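Local coordinates for protein MHC I-like leukocyte 2 long form (PDB 6A97) that binds heparan sulfate proteoglycans on the surface of fibroblasts, as a GPI-anchored membrane glycoprotein of the MHC class I family, at residues I266-L269 with Q275-C278; L148-D153 with T166-A171; A80-N85 with L186-A191. All coordinates share one frame; numbering follows the deposited sequence.

Contact 1 of 3, residues I266-L269 with Q275-C278. With SO4 (sulfate ion), chain E.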
ATOM      1  N   ILE A 266      -8.518  11.800   2.006  1.00 40.33           N
ATOM      2  CA  ILE A 266      -8.239  12.486   3.263  1.00 40.05           C
ATOM      3  C   ILE A 266      -8.911  13.848   3.247  1.00 45.24           C
ATOM      4  O   ILE A 266      -9.248  14.365   2.181  1.00 45.53           O
ATOM      5  CB  ILE A 266      -6.727  12.684   3.513  1.00 40.20           C
ATOM      6  CG1 ILE A 266      -6.090  13.434   2.340  1.00 46.16           C
ATOM      7  CG2 ILE A 266      -6.031  11.340   3.740  1.00 40.10           C
ATOM      8  CD1 ILE A 266      -4.626  13.766   2.544  1.00 52.61           C
ATOM      9  N   ARG A 267      -9.100  14.429   4.426  1.00 43.75           N
ATOM     10  CA  ARG A 267      -9.644  15.774   4.524  1.00 49.29           C
ATOM     11  C   ARG A 267      -8.583  16.714   5.067  1.00 50.42           C
ATOM     12  O   ARG A 267      -7.936  16.425   6.073  1.00 49.30           O
ATOM     13  CB  ARG A 267     -10.891  15.798   5.409  1.00 53.67           C
ATOM     14  CG  ARG A 267     -12.077  15.090   4.782  1.00 67.53           C
ATOM     15  CD  ARG A 267     -12.756  14.169   5.771  1.00 77.65           C
ATOM     16  NE  ARG A 267     -13.122  12.902   5.145  1.00 86.58           N
ATOM     17  CZ  ARG A 267     -12.283  11.882   4.984  1.00 85.58           C
ATOM     18  NH1 ARG A 267     -11.030  11.979   5.404  1.00 92.77           N
ATOM     19  NH2 ARG A 267     -12.697  10.767   4.404  1.00 78.88           N
ATOM     20  N   VAL A 268      -8.389  17.832   4.376  1.00 44.09           N
ATOM     21  CA  VAL A 268      -7.416  18.826   4.792  1.00 43.65           C
ATOM     22  C   VAL A 268      -8.098  20.175   4.834  1.00 49.09           C
ATOM     23  O   VAL A 268      -9.248  20.305   4.414  1.00 56.53           O
ATOM     24  CB  VAL A 268      -6.204  18.877   3.840  1.00 43.97           C
ATOM     25  CG1 VAL A 268      -5.638  17.487   3.645  1.00 41.56           C
ATOM     26  CG2 VAL A 268      -6.600  19.485   2.498  1.00 44.21           C
ATOM     27  N   LEU A 269      -7.391  21.173   5.350  1.00 49.46           N
ATOM     28  CA  LEU A 269      -7.904  22.533   5.395  1.00 52.84           C
ATOM     29  C   LEU A 269      -7.643  23.246   4.071  1.00 59.00           C
ATOM     30  O   LEU A 269      -6.653  22.959   3.397  1.00 57.06           O
ATOM     31  CB  LEU A 269      -7.268  23.306   6.552  1.00 57.20           C
ATOM     32  CG  LEU A 269      -7.406  22.666   7.933  1.00 58.65           C
ATOM     33  CD1 LEU A 269      -6.632  23.464   8.970  1.00 61.85           C
ATOM     34  CD2 LEU A 269      -8.875  22.545   8.325  1.00 56.84           C
ATOM     35  N   GLN A 275       0.699  20.673   0.074  1.00 46.52           N
ATOM     36  CA  GLN A 275       1.504  19.918   1.031  1.00 45.59           C
ATOM     37  C   GLN A 275       1.359  18.407   0.878  1.00 44.71           C
ATOM     38  O   GLN A 275       2.154  17.647   1.429  1.00 50.21           O
ATOM     39  CB  GLN A 275       1.132  20.307   2.463  1.00 54.69           C
ATOM     40  CG  GLN A 275       1.326  21.773   2.795  1.00 66.22           C
ATOM     41  CD  GLN A 275       0.923  22.095   4.221  1.00 74.13           C
ATOM     42  OE1 GLN A 275       1.205  21.330   5.145  1.00 74.65           O
ATOM     43  NE2 GLN A 275       0.259  23.228   4.406  1.00 76.35           N
ATOM     44  N   PHE A 276       0.346  17.966   0.138  1.00 44.74           N
ATOM     45  CA  PHE A 276      -0.003  16.548   0.123  1.00 43.71           C
ATOM     46  C   PHE A 276       0.250  15.871  -1.221  1.00 43.84           C
ATOM     47  O   PHE A 276      -0.125  16.386  -2.274  1.00 47.16           O
ATOM     48  CB  PHE A 276      -1.470  16.373   0.530  1.00 44.39           C
ATOM     49  CG  PHE A 276      -1.743  16.734   1.965  1.00 44.22           C
ATOM     50  CD1 PHE A 276      -2.012  18.044   2.322  1.00 45.35           C
ATOM     51  CD2 PHE A 276      -1.717  15.765   2.955  1.00 42.46           C
ATOM     52  CE1 PHE A 276      -2.253  18.383   3.640  1.00 51.71           C
ATOM     53  CE2 PHE A 276      -1.962  16.096   4.275  1.00 42.21           C
ATOM     54  CZ  PHE A 276      -2.227  17.408   4.618  1.00 51.18           C
ATOM     55  N   SER A 277       0.890  14.709  -1.171  1.00 43.95           N
ATOM     56  CA  SER A 277       1.149  13.917  -2.368  1.00 44.03           C
ATOM     57  C   SER A 277       0.670  12.489  -2.159  1.00 43.45           C
ATOM     58  O   SER A 277       0.753  11.958  -1.053  1.00 43.82           O
ATOM     59  CB  SER A 277       2.639  13.927  -2.715  1.00 44.54           C
ATOM     60  OG  SER A 277       3.121  15.253  -2.833  1.00 51.74           O
ATOM     61  N   CYS A 278       0.164  11.876  -3.225  1.00 42.96           N
ATOM     62  CA  CYS A 278      -0.258  10.479  -3.186  1.00 42.95           C
ATOM     63  C   CYS A 278       0.761   9.588  -3.882  1.00 42.57           C
ATOM     64  O   CYS A 278       1.177   9.875  -5.000  1.00 44.47           O
ATOM     65  CB  CYS A 278      -1.628  10.307  -3.844  1.00 43.14           C
ATOM     66  SG  CYS A 278      -2.262   8.619  -3.747  1.00 70.49           S
TER
HETATM   67  S   SO4 E 301      -9.301  12.162   7.656  1.00 56.90           S
HETATM   68  O1  SO4 E 301      -8.372  12.557   6.602  1.00 55.63           O
HETATM   69  O2  SO4 E 301      -8.610  12.162   8.941  1.00 53.07           O
HETATM   70  O3  SO4 E 301      -9.811  10.822   7.393  1.00 53.22           O
HETATM   71  O4  SO4 E 301     -10.409  13.108   7.690  1.00 52.74           O
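Val268 and Ile266, which alternate with the outward-turned Arg267 on one strand, both meet the ring of Phe276. The CG1 methyl of Val268 sits over one ring face, offset toward the rim, in a CH-pi contact 3.7 Å from the Phe276 centroid and 21° off the normal. Ile266 comes in at a slant, its CD1 lying 3.6 Å from Phe276 CD2. It gets that far because CG1 is folded between the backbone N and carbonyl carbon (chi1 56°) while the rest of the chain runs extended. No hydrogen bond crosses; the contact is apolar and buried. Leu219 touches all three side chains and Trp235 touches Ile266 and Phe276; Cys278, two residues beyond Phe276, is joined to Cys221. On the strand edge away from 217-226, the backbone N of Arg267 donates to O1 of a sulfate at 3.0 Å, in a nearly straight bond (165°). Residues 61-63 of the second subunit also hydrogen-bond this ion, probably a crystallisation additive, placing it at a subunit interface. Aromatic and aliphatic residues interlocked between strands 260-268 and 276-282, which belong to facing sheets, beside the intersheet disulfide and its tryptophan, form the core of a C1-type immunoglobulin sandwich.

Contact 2 of 3, residues L148-D153 with T166-A171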
ATOM      1  N   LEU A 148      -5.373 -36.005   7.457  1.00 64.80           N
ATOM      2  CA  LEU A 148      -6.214 -36.650   6.440  1.00 56.19           C
ATOM      3  C   LEU A 148      -7.601 -36.974   6.987  1.00 51.12           C
ATOM      4  O   LEU A 148      -8.184 -38.007   6.665  1.00 63.00           O
ATOM      5  CB  LEU A 148      -5.560 -37.923   5.887  1.00 59.80           C
ATOM      6  CG  LEU A 148      -4.202 -37.765   5.204  1.00 69.15           C
ATOM      7  CD1 LEU A 148      -3.774 -39.083   4.578  1.00 70.90           C
ATOM      8  CD2 LEU A 148      -4.247 -36.658   4.159  1.00 67.45           C
ATOM      9  N   THR A 149      -8.125 -36.075   7.811  1.00 52.95           N
ATOM     10  CA  THR A 149      -9.473 -36.214   8.347  1.00 49.33           C
ATOM     11  C   THR A 149     -10.141 -34.842   8.362  1.00 45.82           C
ATOM     12  O   THR A 149      -9.466 -33.812   8.332  1.00 54.48           O
ATOM     13  CB  THR A 149      -9.464 -36.820   9.776  1.00 67.08           C
ATOM     14  OG1 THR A 149      -8.507 -37.885   9.842  1.00 74.53           O
ATOM     15  CG2 THR A 149     -10.838 -37.359  10.159  1.00 74.30           C
ATOM     16  N   TRP A 150     -11.466 -34.828   8.405  1.00 41.63           N
ATOM     17  CA  TRP A 150     -12.212 -33.581   8.457  1.00 51.59           C
ATOM     18  C   TRP A 150     -12.312 -33.003   9.868  1.00 60.05           C
ATOM     19  O   TRP A 150     -12.629 -33.704  10.834  1.00 56.08           O
ATOM     20  CB  TRP A 150     -13.608 -33.790   7.879  1.00 52.08           C
ATOM     21  CG  TRP A 150     -13.595 -33.959   6.396  1.00 56.28           C
ATOM     22  CD1 TRP A 150     -13.557 -35.136   5.703  1.00 51.95           C
ATOM     23  CD2 TRP A 150     -13.611 -32.915   5.416  1.00 54.42           C
ATOM     24  NE1 TRP A 150     -13.558 -34.888   4.350  1.00 51.24           N
ATOM     25  CE2 TRP A 150     -13.588 -33.533   4.146  1.00 54.42           C
ATOM     26  CE3 TRP A 150     -13.647 -31.518   5.487  1.00 53.37           C
ATOM     27  CZ2 TRP A 150     -13.596 -32.802   2.958  1.00 47.61           C
ATOM     28  CZ3 TRP A 150     -13.658 -30.791   4.305  1.00 48.58           C
ATOM     29  CH2 TRP A 150     -13.635 -31.434   3.056  1.00 44.35           C
ATOM     30  N   THR A 151     -12.041 -31.709   9.972  1.00 56.77           N
ATOM     31  CA  THR A 151     -12.195 -30.989  11.225  1.00 55.96           C
ATOM     32  C   THR A 151     -13.518 -30.233  11.241  1.00 55.92           C
ATOM     33  O   THR A 151     -13.841 -29.526  10.286  1.00 47.66           O
ATOM     34  CB  THR A 151     -11.037 -29.997  11.442  1.00 55.72           C
ATOM     35  OG1 THR A 151      -9.795 -30.709  11.453  1.00 60.77           O
ATOM     36  CG2 THR A 151     -11.204 -29.239  12.757  1.00 63.27           C
ATOM     37  N   VAL A 152     -14.289 -30.385  12.313  1.00 45.49           N
ATOM     38  CA  VAL A 152     -15.471 -29.547  12.504  1.00 51.62           C
ATOM     39  C   VAL A 152     -15.050 -28.204  13.114  1.00 54.87           C
ATOM     40  O   VAL A 152     -14.473 -28.161  14.199  1.00 56.20           O
ATOM     41  CB  VAL A 152     -16.511 -30.229  13.396  1.00 54.98           C
ATOM     42  CG1 VAL A 152     -17.657 -29.278  13.693  1.00 60.71           C
ATOM     43  CG2 VAL A 152     -17.019 -31.498  12.729  1.00 48.83           C
ATOM     44  N   ASP A 153     -15.335 -27.111  12.409  1.00 46.93           N
ATOM     45  CA  ASP A 153     -14.787 -25.804  12.768  1.00 50.69           C
ATOM     46  C   ASP A 153     -15.547 -25.049  13.861  1.00 51.84           C
ATOM     47  O   ASP A 153     -14.934 -24.363  14.679  1.00 62.10           O
ATOM     48  CB  ASP A 153     -14.696 -24.930  11.518  1.00 57.69           C
ATOM     49  CG  ASP A 153     -13.594 -25.380  10.584  1.00 65.05           C
ATOM     50  OD1 ASP A 153     -12.515 -25.759  11.090  1.00 69.48           O
ATOM     51  OD2 ASP A 153     -13.807 -25.364   9.352  1.00 63.80           O
ATOM     52  N   THR A 166     -17.650 -38.781   9.286  1.00 57.78           N
ATOM     53  CA  THR A 166     -17.957 -39.968   8.489  1.00 61.64           C
ATOM     54  C   THR A 166     -18.775 -39.662   7.234  1.00 62.06           C
ATOM     55  O   THR A 166     -18.758 -40.438   6.279  1.00 68.38           O
ATOM     56  CB  THR A 166     -18.725 -41.026   9.314  1.00 64.18           C
ATOM     57  OG1 THR A 166     -20.077 -40.596   9.519  1.00 69.65           O
ATOM     58  CG2 THR A 166     -18.050 -41.264  10.655  1.00 62.79           C
ATOM     59  N   HIS A 167     -19.491 -38.542   7.233  1.00 54.75           N
ATOM     60  CA  HIS A 167     -20.352 -38.200   6.101  1.00 55.44           C
ATOM     61  C   HIS A 167     -19.717 -37.171   5.171  1.00 55.35           C
ATOM     62  O   HIS A 167     -20.250 -36.880   4.102  1.00 54.79           O
ATOM     63  CB  HIS A 167     -21.707 -37.688   6.593  1.00 58.22           C
ATOM     64  CG  HIS A 167     -22.551 -38.746   7.233  1.00 64.57           C
ATOM     65  ND1 HIS A 167     -22.474 -39.048   8.575  1.00 70.18           N
ATOM     66  CD2 HIS A 167     -23.490 -39.572   6.713  1.00 66.87           C
ATOM     67  CE1 HIS A 167     -23.330 -40.016   8.855  1.00 73.00           C
ATOM     68  NE2 HIS A 167     -23.958 -40.352   7.743  1.00 71.30           N
ATOM     69  N   ALA A 168     -18.582 -36.621   5.587  1.00 52.06           N
ATOM     70  CA  ALA A 168     -17.834 -35.687   4.756  1.00 57.97           C
ATOM     71  C   ALA A 168     -17.103 -36.463   3.655  1.00 59.63           C
ATOM     72  O   ALA A 168     -16.902 -37.668   3.794  1.00 53.52           O
ATOM     73  CB  ALA A 168     -16.856 -34.886   5.614  1.00 46.97           C
ATOM     74  N   PRO A 169     -16.717 -35.782   2.553  1.00 57.33           N
ATOM     75  CA  PRO A 169     -16.022 -36.432   1.428  1.00 52.65           C
ATOM     76  C   PRO A 169     -14.911 -37.394   1.857  1.00 50.64           C
ATOM     77  O   PRO A 169     -14.059 -37.021   2.664  1.00 50.36           O
ATOM     78  CB  PRO A 169     -15.437 -35.246   0.658  1.00 46.52           C
ATOM     79  CG  PRO A 169     -16.421 -34.151   0.884  1.00 48.58           C
ATOM     80  CD  PRO A 169     -16.961 -34.351   2.286  1.00 50.86           C
ATOM     81  N   ARG A 170     -14.938 -38.615   1.325  1.00 51.87           N
ATOM     82  CA  ARG A 170     -13.983 -39.655   1.709  1.00 55.13           C
ATOM     83  C   ARG A 170     -12.545 -39.176   1.566  1.00 56.33           C
ATOM     84  O   ARG A 170     -12.170 -38.588   0.550  1.00 64.82           O
ATOM     85  CB  ARG A 170     -14.203 -40.923   0.880  1.00 66.37           C
ATOM     86  CG  ARG A 170     -15.485 -41.667   1.226  1.00 74.62           C
ATOM     87  CD  ARG A 170     -15.369 -43.167   0.974  1.00 80.53           C
ATOM     88  NE  ARG A 170     -15.354 -43.510  -0.447  1.00 81.81           N
ATOM     89  CZ  ARG A 170     -14.267 -43.894  -1.109  1.00 80.08           C
ATOM     90  NH1 ARG A 170     -13.106 -43.983  -0.477  1.00 77.13           N
ATOM     91  NH2 ARG A 170     -14.341 -44.191  -2.401  1.00 76.76           N
ATOM     92  N   ALA A 171     -11.750 -39.432   2.598  1.00 47.57           N
ATOM     93  CA  ALA A 171     -10.396 -38.893   2.695  1.00 49.65           C
ATOM     94  C   ALA A 171      -9.497 -39.307   1.532  1.00 51.50           C
ATOM     95  O   ALA A 171      -8.668 -38.521   1.075  1.00 57.95           O
ATOM     96  CB  ALA A 171      -9.761 -39.311   4.019  1.00 51.06           C
TER
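Trp150 reaches from strand 149-152 to the turn after helix 158-167, where Ala168 and Pro169 receive it. Its CG lies anti to the carbonyl carbon, beside the backbone N (chi1 -72°), which sends the indole across to them. CB comes only within 4.1 Å of Ala168 CB. From CG onward the indole lies under that methyl: Ala168 CB stands 3.4 Å from the centroid of the Trp150 five-membered ring and 14° off its normal, a close CH-pi contact, with CD1 nearest at 3.3 Å. At the ring edge, NE1 donates to Pro169 O over 2.8 Å (159°). The oxygen lies close to the indole plane, and the N-H meets a lone pair in the carbonyl plane. Farther out, CZ2 rests on the proline ring, 3.8 Å from Pro169 CG, the side chains crossing at about a right angle. Trp131 and Phe143 meet the indole edge-to-face. Residues 148-150 and 168-171 run antiparallel, and Leu148 O comes 3.3 Å from Ala171 CB. One hydrogen bond thus satisfies the buried indole N-H and, with the packing, helps to fix the ring's rotation, while the apolar contacts of Ala168 and Pro169 tie an edge strand of the platform to the break between two helices.

Contact 3 of 3, residues A80-N85 with L186-A191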
ATOM      1  N   ALA A  80     -13.364 -24.332 -25.240  1.00 37.88           N
ATOM      2  CA  ALA A  80     -14.102 -25.537 -25.606  1.00 41.69           C
ATOM      3  C   ALA A  80     -13.594 -26.726 -24.788  1.00 36.23           C
ATOM      4  O   ALA A  80     -14.372 -27.441 -24.158  1.00 33.94           O
ATOM      5  CB  ALA A  80     -13.971 -25.812 -27.092  1.00 34.13           C
ATOM      6  N   ARG A  81     -12.277 -26.904 -24.782  1.00 40.27           N
ATOM      7  CA  ARG A  81     -11.649 -27.994 -24.052  1.00 41.05           C
ATOM      8  C   ARG A  81     -11.871 -27.886 -22.551  1.00 44.39           C
ATOM      9  O   ARG A  81     -12.306 -28.839 -21.906  1.00 42.34           O
ATOM     10  CB  ARG A  81     -10.148 -28.034 -24.347  1.00 48.19           C
ATOM     11  CG  ARG A  81      -9.391 -29.086 -23.543  1.00 57.47           C
ATOM     12  CD  ARG A  81      -7.918 -29.155 -23.922  1.00 58.41           C
ATOM     13  NE  ARG A  81      -7.242 -27.874 -23.735  1.00 73.98           N
ATOM     14  CZ  ARG A  81      -6.933 -27.040 -24.724  1.00 77.43           C
ATOM     15  NH1 ARG A  81      -7.236 -27.355 -25.977  1.00 70.22           N
ATOM     16  NH2 ARG A  81      -6.320 -25.893 -24.464  1.00 81.53           N
ATOM     17  N   GLU A  82     -11.583 -26.718 -21.992  1.00 42.93           N
ATOM     18  CA  GLU A  82     -11.550 -26.602 -20.545  1.00 37.27           C
ATOM     19  C   GLU A  82     -12.934 -26.470 -19.922  1.00 39.95           C
ATOM     20  O   GLU A  82     -13.113 -26.836 -18.767  1.00 34.06           O
ATOM     21  CB  GLU A  82     -10.657 -25.430 -20.121  1.00 35.65           C
ATOM     22  CG  GLU A  82      -9.177 -25.641 -20.456  1.00 40.43           C
ATOM     23  CD  GLU A  82      -8.581 -26.914 -19.847  1.00 46.13           C
ATOM     24  OE1 GLU A  82      -7.506 -27.341 -20.317  1.00 48.09           O
ATOM     25  OE2 GLU A  82      -9.164 -27.480 -18.896  1.00 50.29           O
ATOM     26  N   THR A  83     -13.920 -25.971 -20.668  1.00 31.16           N
ATOM     27  CA  THR A  83     -15.287 -25.999 -20.147  1.00 36.44           C
ATOM     28  C   THR A  83     -15.818 -27.434 -20.167  1.00 31.87           C
ATOM     29  O   THR A  83     -16.561 -27.844 -19.276  1.00 37.88           O
ATOM     30  CB  THR A  83     -16.249 -25.092 -20.933  1.00 42.43           C
ATOM     31  OG1 THR A  83     -16.198 -25.432 -22.320  1.00 39.45           O
ATOM     32  CG2 THR A  83     -15.891 -23.612 -20.739  1.00 43.21           C
ATOM     33  N   ASN A  84     -15.425 -28.205 -21.172  1.00 32.55           N
ATOM     34  CA  ASN A  84     -15.776 -29.619 -21.175  1.00 36.63           C
ATOM     35  C   ASN A  84     -15.113 -30.361 -20.005  1.00 35.52           C
ATOM     36  O   ASN A  84     -15.768 -31.144 -19.326  1.00 33.85           O
ATOM     37  CB  ASN A  84     -15.400 -30.273 -22.498  1.00 33.68           C
ATOM     38  CG  ASN A  84     -15.775 -31.742 -22.540  1.00 39.91           C
ATOM     39  OD1 ASN A  84     -16.955 -32.101 -22.655  1.00 34.70           O
ATOM     40  ND2 ASN A  84     -14.772 -32.603 -22.440  1.00 35.72           N
ATOM     41  N   ASN A  85     -13.827 -30.105 -19.769  1.00 34.18           N
ATOM     42  CA  ASN A  85     -13.135 -30.645 -18.590  1.00 37.12           C
ATOM     43  C   ASN A  85     -13.794 -30.227 -17.280  1.00 38.01           C
ATOM     44  O   ASN A  85     -13.835 -30.994 -16.315  1.00 43.36           O
ATOM     45  CB  ASN A  85     -11.667 -30.210 -18.566  1.00 35.70           C
ATOM     46  CG  ASN A  85     -10.831 -30.923 -19.604  1.00 37.28           C
ATOM     47  OD1 ASN A  85     -11.221 -31.976 -20.113  1.00 41.82           O
ATOM     48  ND2 ASN A  85      -9.666 -30.364 -19.915  1.00 44.73           N
ATOM     49  N   LEU A 186      -4.023 -27.215 -12.621  1.00 38.13           N
ATOM     50  CA  LEU A 186      -3.339 -25.933 -12.478  1.00 46.96           C
ATOM     51  C   LEU A 186      -2.208 -25.800 -13.488  1.00 48.64           C
ATOM     52  O   LEU A 186      -2.037 -24.751 -14.107  1.00 53.36           O
ATOM     53  CB  LEU A 186      -2.793 -25.765 -11.056  1.00 43.93           C
ATOM     54  CG  LEU A 186      -1.924 -24.529 -10.803  1.00 43.62           C
ATOM     55  CD1 LEU A 186      -2.618 -23.242 -11.263  1.00 43.31           C
ATOM     56  CD2 LEU A 186      -1.543 -24.432  -9.322  1.00 42.04           C
ATOM     57  N   GLN A 187      -1.446 -26.875 -13.657  1.00 47.09           N
ATOM     58  CA  GLN A 187      -0.335 -26.877 -14.598  1.00 58.08           C
ATOM     59  C   GLN A 187      -0.832 -26.672 -16.024  1.00 66.08           C
ATOM     60  O   GLN A 187      -0.248 -25.908 -16.793  1.00 69.41           O
ATOM     61  CB  GLN A 187       0.452 -28.185 -14.499  1.00 64.50           C
ATOM     62  CG  GLN A 187       1.898 -28.049 -14.927  1.00 73.69           C
ATOM     63  CD  GLN A 187       2.610 -26.930 -14.192  1.00 76.48           C
ATOM     64  OE1 GLN A 187       2.772 -26.978 -12.972  1.00 79.08           O
ATOM     65  NE2 GLN A 187       3.033 -25.912 -14.931  1.00 76.43           N
ATOM     66  N   ARG A 188      -1.918 -27.355 -16.368  1.00 59.13           N
ATOM     67  CA  ARG A 188      -2.495 -27.234 -17.697  1.00 57.05           C
ATOM     68  C   ARG A 188      -3.045 -25.821 -17.908  1.00 58.54           C
ATOM     69  O   ARG A 188      -2.870 -25.239 -18.977  1.00 67.70           O
ATOM     70  CB  ARG A 188      -3.584 -28.288 -17.901  1.00 54.82           C
ATOM     71  CG  ARG A 188      -3.929 -28.560 -19.356  1.00 55.01           C
ATOM     72  CD  ARG A 188      -4.995 -29.643 -19.482  1.00 54.07           C
ATOM     73  NE  ARG A 188      -6.235 -29.279 -18.800  1.00 55.25           N
ATOM     74  CZ  ARG A 188      -6.658 -29.834 -17.669  1.00 54.61           C
ATOM     75  NH1 ARG A 188      -5.945 -30.790 -17.090  1.00 51.90           N
ATOM     76  NH2 ARG A 188      -7.799 -29.438 -17.117  1.00 45.85           N
ATOM     77  N   TYR A 189      -3.686 -25.264 -16.880  1.00 51.92           N
ATOM     78  CA  TYR A 189      -4.204 -23.896 -16.947  1.00 52.99           C
ATOM     79  C   TYR A 189      -3.092 -22.865 -17.126  1.00 61.34           C
ATOM     80  O   TYR A 189      -3.224 -21.932 -17.918  1.00 64.96           O
ATOM     81  CB  TYR A 189      -5.000 -23.540 -15.688  1.00 48.94           C
ATOM     82  CG  TYR A 189      -6.301 -24.286 -15.496  1.00 43.41           C
ATOM     83  CD1 TYR A 189      -6.894 -24.989 -16.536  1.00 42.32           C
ATOM     84  CD2 TYR A 189      -6.947 -24.262 -14.269  1.00 37.64           C
ATOM     85  CE1 TYR A 189      -8.094 -25.666 -16.350  1.00 42.90           C
ATOM     86  CE2 TYR A 189      -8.142 -24.928 -14.073  1.00 43.33           C
ATOM     87  CZ  TYR A 189      -8.714 -25.628 -15.114  1.00 42.66           C
ATOM     88  OH  TYR A 189      -9.907 -26.287 -14.899  1.00 34.05           O
ATOM     89  N   LEU A 190      -2.010 -23.024 -16.370  1.00 60.04           N
ATOM     90  CA  LEU A 190      -0.904 -22.070 -16.402  1.00 61.39           C
ATOM     91  C   LEU A 190      -0.250 -21.998 -17.776  1.00 65.47           C
ATOM     92  O   LEU A 190       0.197 -20.933 -18.205  1.00 71.93           O
ATOM     93  CB  LEU A 190       0.141 -22.427 -15.343  1.00 58.22           C
ATOM     94  CG  LEU A 190      -0.232 -22.065 -13.906  1.00 55.60           C
ATOM     95  CD1 LEU A 190       0.802 -22.598 -12.917  1.00 55.40           C
ATOM     96  CD2 LEU A 190      -0.393 -20.555 -13.770  1.00 49.30           C
ATOM     97  N   ALA A 191      -0.200 -23.133 -18.464  1.00 66.77           N
ATOM     98  CA  ALA A 191       0.350 -23.179 -19.815  1.00 69.34           C
ATOM     99  C   ALA A 191      -0.517 -22.374 -20.783  1.00 77.16           C
ATOM    100  O   ALA A 191      -0.009 -21.579 -21.574  1.00 82.10           O
ATOM    101  CB  ALA A 191       0.481 -24.618 -20.285  1.00 63.95           C
TER
HETATM  102  O   HOH W   1     -11.173 -27.273 -16.954  1.00 34.60           O
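Glu82 OE2 is gripped by three donors: Arg188 NH2 at 3.0 Å, Asn85 ND2 at 3.1 Å and a water whose oxygen lies 2.8 Å from Glu82 OE2. Arg188 comes from the facing helix and takes the carboxylate side-on, its NE bonding Glu82 OE1 at 2.8 Å while NH2 takes the other oxygen. Both bonds are straight and use the syn lone pairs, and the carboxylate and guanidinium planes are only 11° apart, as suits a two-point salt bridge. The bend of the arginine chain about CG-CD (chi3 60°) turns this edge of the guanidinium toward the glutamate. Asn85, one helical turn along from Glu82, approaches OE2 from well above the carboxylate plane, and its amide nitrogen also lies over one face of the guanidinium without bonding to it. Arg81 NE adds a weak bond to Glu82 OE1 at 3.5 Å, making a network of two arginines round one carboxylate that probably keeps Glu82 ionised. The water also donates to Glu82 O and accepts from Tyr189 OH at 2.6 Å, so it joins backbone, carboxylate and phenol. The Tyr189 ring stands nearly perpendicular to the carboxylate and turns an edge toward OE2, while Phe53 (edge-to-face), Leu54 and Ile46 of the sheet touch the tyrosine. His185, one turn back on its own helix, holds Arg188 NH1. The two helix segments run roughly antiparallel (159°), their axes 12.4 Å apart at closest approach, and belong to the alpha-1 and alpha-2 helices. Salt bridge, water and tyrosine span the groove between these helices, above the sheet floor, in an MHC class I-type platform.

Overall arrangement
Contacts 2 and 3 belong to one platform, the alpha-1/alpha-2 unit, with centres 28 Å apart and nearest atoms about 18 Å apart. They are linked by helix 171-193: contact 2 fastens the turn leading into it to edge strand 149-152, and contact 3 ties residues 186-191, farther along, to the alpha-1 helix across the groove. Contact 1 lies in the alpha-3 immunoglobulin domain, on the other side of the chain's centre, its own centre 53 Å from that of contact 2 and 48 Å from that of contact 3. It touches neither, and its sulfate faces a second subunit.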